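Local coordinates for outer membrane porin protein 32 (Delftia acidovorans, PDB 2FGQ), which forms trimeric, anion-selective channels across the bacterial outer membrane and binds malate within its pore, at residues A[182-191]-A[203-213]. Numbering follows the deposited sequence.
Sequences PLSASLGLAQ and RDEITLGASYN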
loop_
_atom_site.group_PDB
_atom_site.type_symbol
_atom_site.label_atom_id
_atom_site.label_comp_id
_atom_site.label_asym_id
_atom_site.label_seq_id
_atom_site.Cartn_x
_atom_site.Cartn_y
_atom_site.Cartn_z
ATOM N N PRO A 182 39.636 -4.689 -0.787
ATOM C CA PRO A 182 40.059 -3.290 -0.987
ATOM C C PRO A 182 39.878 -2.755 -2.403
ATOM O O PRO A 182 39.619 -1.588 -2.598
ATOM C CB PRO A 182 41.539 -3.307 -0.600
ATOM C CG PRO A 182 41.967 -4.705 -0.725
ATOM C CD PRO A 182 40.778 -5.541 -0.394
ATOM N N LEU A 183 40.029 -3.628 -3.391
ATOM C CA LEU A 183 39.955 -3.254 -4.794
ATOM C C LEU A 183 38.674 -3.773 -5.432
ATOM O O LEU A 183 38.291 -4.919 -5.258
ATOM C CB LEU A 183 41.153 -3.812 -5.555
ATOM C CG LEU A 183 41.162 -3.589 -7.069
ATOM C CD1 LEU A 183 41.259 -2.141 -7.402
ATOM C CD2 LEU A 183 42.293 -4.360 -7.769
ATOM N N SER A 184 38.038 -2.896 -6.186
ATOM C CA SER A 184 36.829 -3.225 -6.932
ATOM C C SER A 184 36.881 -2.552 -8.285
ATOM O O SER A 184 37.203 -1.362 -8.373
ATOM C CB SER A 184 35.592 -2.726 -6.157
ATOM O OG SER A 184 34.368 -3.094 -6.795
ATOM N N ALA A 185 36.568 -3.307 -9.334
ATOM C CA ALA A 185 36.413 -2.717 -10.656
ATOM C C ALA A 185 35.346 -3.502 -11.418
ATOM O O ALA A 185 35.284 -4.712 -11.313
ATOM C CB ALA A 185 37.710 -2.773 -11.410
ATOM N N SER A 186 34.550 -2.800 -12.204
ATOM C CA SER A 186 33.444 -3.426 -12.908
ATOM C C SER A 186 33.198 -2.758 -14.242
ATOM O O SER A 186 33.302 -1.539 -14.348
ATOM C CB SER A 186 32.124 -3.326 -12.107
ATOM O OG SER A 186 32.255 -3.669 -10.733
ATOM N N LEU A 187 32.801 -3.567 -15.221
ATOM C CA LEU A 187 32.363 -3.100 -16.524
ATOM C C LEU A 187 30.958 -3.628 -16.775
ATOM O O LEU A 187 30.738 -4.831 -16.754
ATOM C CB LEU A 187 33.294 -3.601 -17.625
ATOM C CG LEU A 187 32.831 -3.317 -19.068
ATOM C CD1 LEU A 187 32.851 -1.838 -19.360
ATOM C CD2 LEU A 187 33.722 -4.096 -20.037
ATOM N N GLY A 188 30.018 -2.701 -16.986
ATOM C CA GLY A 188 28.636 -3.027 -17.264
ATOM C C GLY A 188 28.220 -2.601 -18.665
ATOM O O GLY A 188 28.652 -1.576 -19.180
ATOM N N LEU A 189 27.365 -3.405 -19.271
ATOM C CA LEU A 189 26.805 -3.122 -20.594
ATOM C C LEU A 189 25.320 -3.518 -20.565
ATOM O O LEU A 189 24.965 -4.584 -20.072
ATOM C CB LEU A 189 27.484 -3.993 -21.656
ATOM C CG LEU A 189 28.997 -3.942 -21.877
ATOM C CD1 LEU A 189 29.447 -5.117 -22.780
ATOM C CD2 LEU A 189 29.267 -2.669 -22.528
ATOM N N ALA A 190 24.470 -2.641 -21.092
ATOM C CA ALA A 190 23.047 -2.921 -21.125
ATOM C C ALA A 190 22.352 -2.247 -22.294
ATOM O O ALA A 190 22.742 -1.188 -22.752
ATOM C CB ALA A 190 22.410 -2.418 -19.842
ATOM N N GLN A 191 21.287 -2.857 -22.733
ATOM C CA GLN A 191 20.371 -2.268 -23.707
ATOM C C GLN A 191 18.931 -2.419 -23.197
ATOM O O GLN A 191 18.531 -3.507 -22.811
ATOM C CB GLN A 191 20.500 -2.936 -25.071
ATOM C CG GLN A 191 19.594 -2.266 -26.092
ATOM C CD GLN A 191 19.769 -2.803 -27.448
ATOM O OE1 GLN A 191 19.163 -3.797 -27.767
ATOM N NE2 GLN A 191 20.593 -2.143 -28.274
ATOM N N ARG A 203 17.953 2.227 -25.657
ATOM C CA ARG A 203 18.714 2.885 -24.625
ATOM C C ARG A 203 19.927 1.994 -24.359
ATOM O O ARG A 203 19.821 0.942 -23.733
ATOM C CB ARG A 203 17.869 3.042 -23.348
ATOM C CG ARG A 203 18.534 3.786 -22.219
ATOM C CD ARG A 203 17.791 3.651 -20.904
ATOM N NE ARG A 203 18.187 4.632 -19.898
ATOM C CZ ARG A 203 19.340 4.590 -19.223
ATOM N NH1 ARG A 203 20.195 3.573 -19.385
ATOM N NH2 ARG A 203 19.602 5.540 -18.349
ATOM N N ASP A 204 21.090 2.454 -24.807
ATOM C CA ASP A 204 22.350 1.718 -24.701
ATOM C C ASP A 204 23.197 2.361 -23.604
ATOM O O ASP A 204 23.325 3.569 -23.577
ATOM C CB ASP A 204 23.125 1.786 -26.037
ATOM C CG ASP A 204 22.388 1.178 -27.176
ATOM O OD1 ASP A 204 21.546 0.272 -26.935
ATOM O OD2 ASP A 204 22.606 1.524 -28.366
ATOM N N GLU A 205 23.789 1.570 -22.727
ATOM C CA GLU A 205 24.552 2.101 -21.608
ATOM C C GLU A 205 25.787 1.247 -21.385
ATOM O O GLU A 205 25.711 0.032 -21.241
ATOM C CB GLU A 205 23.676 2.048 -20.370
ATOM C CG GLU A 205 24.161 2.706 -19.100
ATOM C CD GLU A 205 23.303 2.259 -17.926
ATOM O OE1 GLU A 205 22.406 3.053 -17.535
ATOM O OE2 GLU A 205 23.502 1.095 -17.438
ATOM N N ILE A 206 26.933 1.905 -21.347
ATOM C CA ILE A 206 28.192 1.269 -21.003
ATOM C C ILE A 206 28.762 2.022 -19.807
ATOM O O ILE A 206 28.822 3.258 -19.805
ATOM C CB ILE A 206 29.153 1.237 -22.199
ATOM C CG1 ILE A 206 30.452 0.545 -21.787
ATOM C CG2 ILE A 206 29.477 2.609 -22.639
ATOM C CD1 ILE A 206 31.329 0.147 -22.926
ATOM N N THR A 207 29.175 1.287 -18.792
ATOM C CA THR A 207 29.600 1.869 -17.528
ATOM C C THR A 207 30.855 1.179 -17.007
ATOM O O THR A 207 30.933 -0.041 -17.013
ATOM C CB THR A 207 28.492 1.713 -16.463
ATOM O OG1 THR A 207 27.236 2.111 -17.002
ATOM C CG2 THR A 207 28.745 2.645 -15.286
ATOM N N LEU A 208 31.855 1.960 -16.604
ATOM C CA LEU A 208 33.075 1.444 -16.011
ATOM C C LEU A 208 33.277 2.083 -14.659
ATOM O O LEU A 208 33.219 3.282 -14.564
ATOM C CB LEU A 208 34.262 1.752 -16.951
ATOM C CG LEU A 208 35.614 1.220 -16.499
ATOM C CD1 LEU A 208 35.674 -0.281 -16.535
ATOM C CD2 LEU A 208 36.742 1.824 -17.364
ATOM N N GLY A 209 33.511 1.291 -13.613
ATOM C CA GLY A 209 33.742 1.846 -12.296
ATOM C C GLY A 209 34.913 1.150 -11.630
ATOM O O GLY A 209 35.197 -0.003 -11.921
ATOM N N ALA A 210 35.598 1.875 -10.750
ATOM C CA ALA A 210 36.700 1.296 -9.963
ATOM C C ALA A 210 36.843 2.031 -8.662
ATOM O O ALA A 210 36.525 3.219 -8.576
ATOM C CB ALA A 210 38.012 1.348 -10.727
ATOM N N SER A 211 37.337 1.333 -7.655
ATOM C CA SER A 211 37.599 1.962 -6.375
ATOM C C SER A 211 38.695 1.220 -5.641
ATOM O O SER A 211 38.941 0.047 -5.878
ATOM C CB SER A 211 36.358 2.016 -5.478
ATOM O OG SER A 211 35.831 0.724 -5.170
ATOM N N TYR A 212 39.365 1.936 -4.746
ATOM C CA TYR A 212 40.329 1.318 -3.863
ATOM C C TYR A 212 40.165 1.885 -2.488
ATOM O O TYR A 212 40.180 3.086 -2.330
ATOM C CB TYR A 212 41.780 1.504 -4.361
ATOM C CG TYR A 212 42.703 0.561 -3.621
ATOM C CD1 TYR A 212 43.358 0.964 -2.481
ATOM C CD2 TYR A 212 42.844 -0.767 -4.013
ATOM C CE1 TYR A 212 44.163 0.085 -1.764
ATOM C CE2 TYR A 212 43.641 -1.632 -3.306
ATOM C CZ TYR A 212 44.293 -1.195 -2.178
ATOM O OH TYR A 212 45.106 -2.064 -1.458
ATOM N N ASN A 213 40.024 1.002 -1.501
ATOM C CA ASN A 213 39.873 1.374 -0.111
ATOM C C ASN A 213 41.205 1.178 0.608
ATOM O O ASN A 213 41.611 0.041 0.871
ATOM C CB ASN A 213 38.782 0.544 0.550
ATOM C CG ASN A 213 38.350 1.124 1.865
ATOM O OD1 ASN A 213 39.070 1.911 2.471
ATOM N ND2 ASN A 213 37.146 0.776 2.289
HETATM O O HOH W 1 37.084 -0.505 -3.077
#
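Ser184 and Ser211, Ser186 and Gly209, Gly188 and Thr207, and Ala190 and Glu205 face each other as hydrogen-bonded pairs, each closed by two backbone N-H...O=C bonds, and Asn213 N adds one more to Pro182 O. The straightest joins Gly188 N to Thr207 O (2.8 Å, 173°). Between these rungs, CA-H groups of the non-hydrogen-bonded pairs lean on the same carbonyls, as where Ala185 CA lies 3.2 Å from Gly209 O.

Apolar contacts gather on the face bearing Leu183, Ala185, Leu187, Leu189, Ile206, Leu208, Ala210 and Tyr212, a belt expected to meet lipid on the barrel's outside. Leu189 and Ile206 run alongside each other, with CD2 of Leu189 3.5 Å from CG1 of Ile206. Leu183 brings CD1 into the plane of the Tyr212 ring at its edge, while Pro182 CB reaches Tyr212 CZ at 3.8 Å.

At one end of this face Gln191 NE2 bonds to Asp204 OD1 (2.9 Å). The extended Gln191 chain carries its amide out beside Asp204, and chi3 near 85° turns it nearly coplanar with the carboxylate; NE2 meets OD1 on its syn side, somewhat out of plane. A leucine at Gln191 would probably leave Asp204 OD1 without this N-H donor and its carboxylate freer to turn.

On the face of Ser184, Ser186, Thr207, Glu205 and Ser211, one water bridges Pro182 O and Ser211 OG. Arg203 NH1 makes a salt bridge to Glu205 OE1 (2.9 Å) from above the carboxylate plane, while its NE and NH2 bond to Asp129 O and Arg119 O. Lys100 and Tyr104 bond to Ser186 OG, and Gln224 to Thr207 OG1.

The hairpin thus exemplifies porin barrel chemistry: paired backbone polar groups in the wall, mostly hydrocarbon outside, with Gln191-Asp204 at one end, and serine and threonine hydroxyls and the Arg203-Glu205 pair inside.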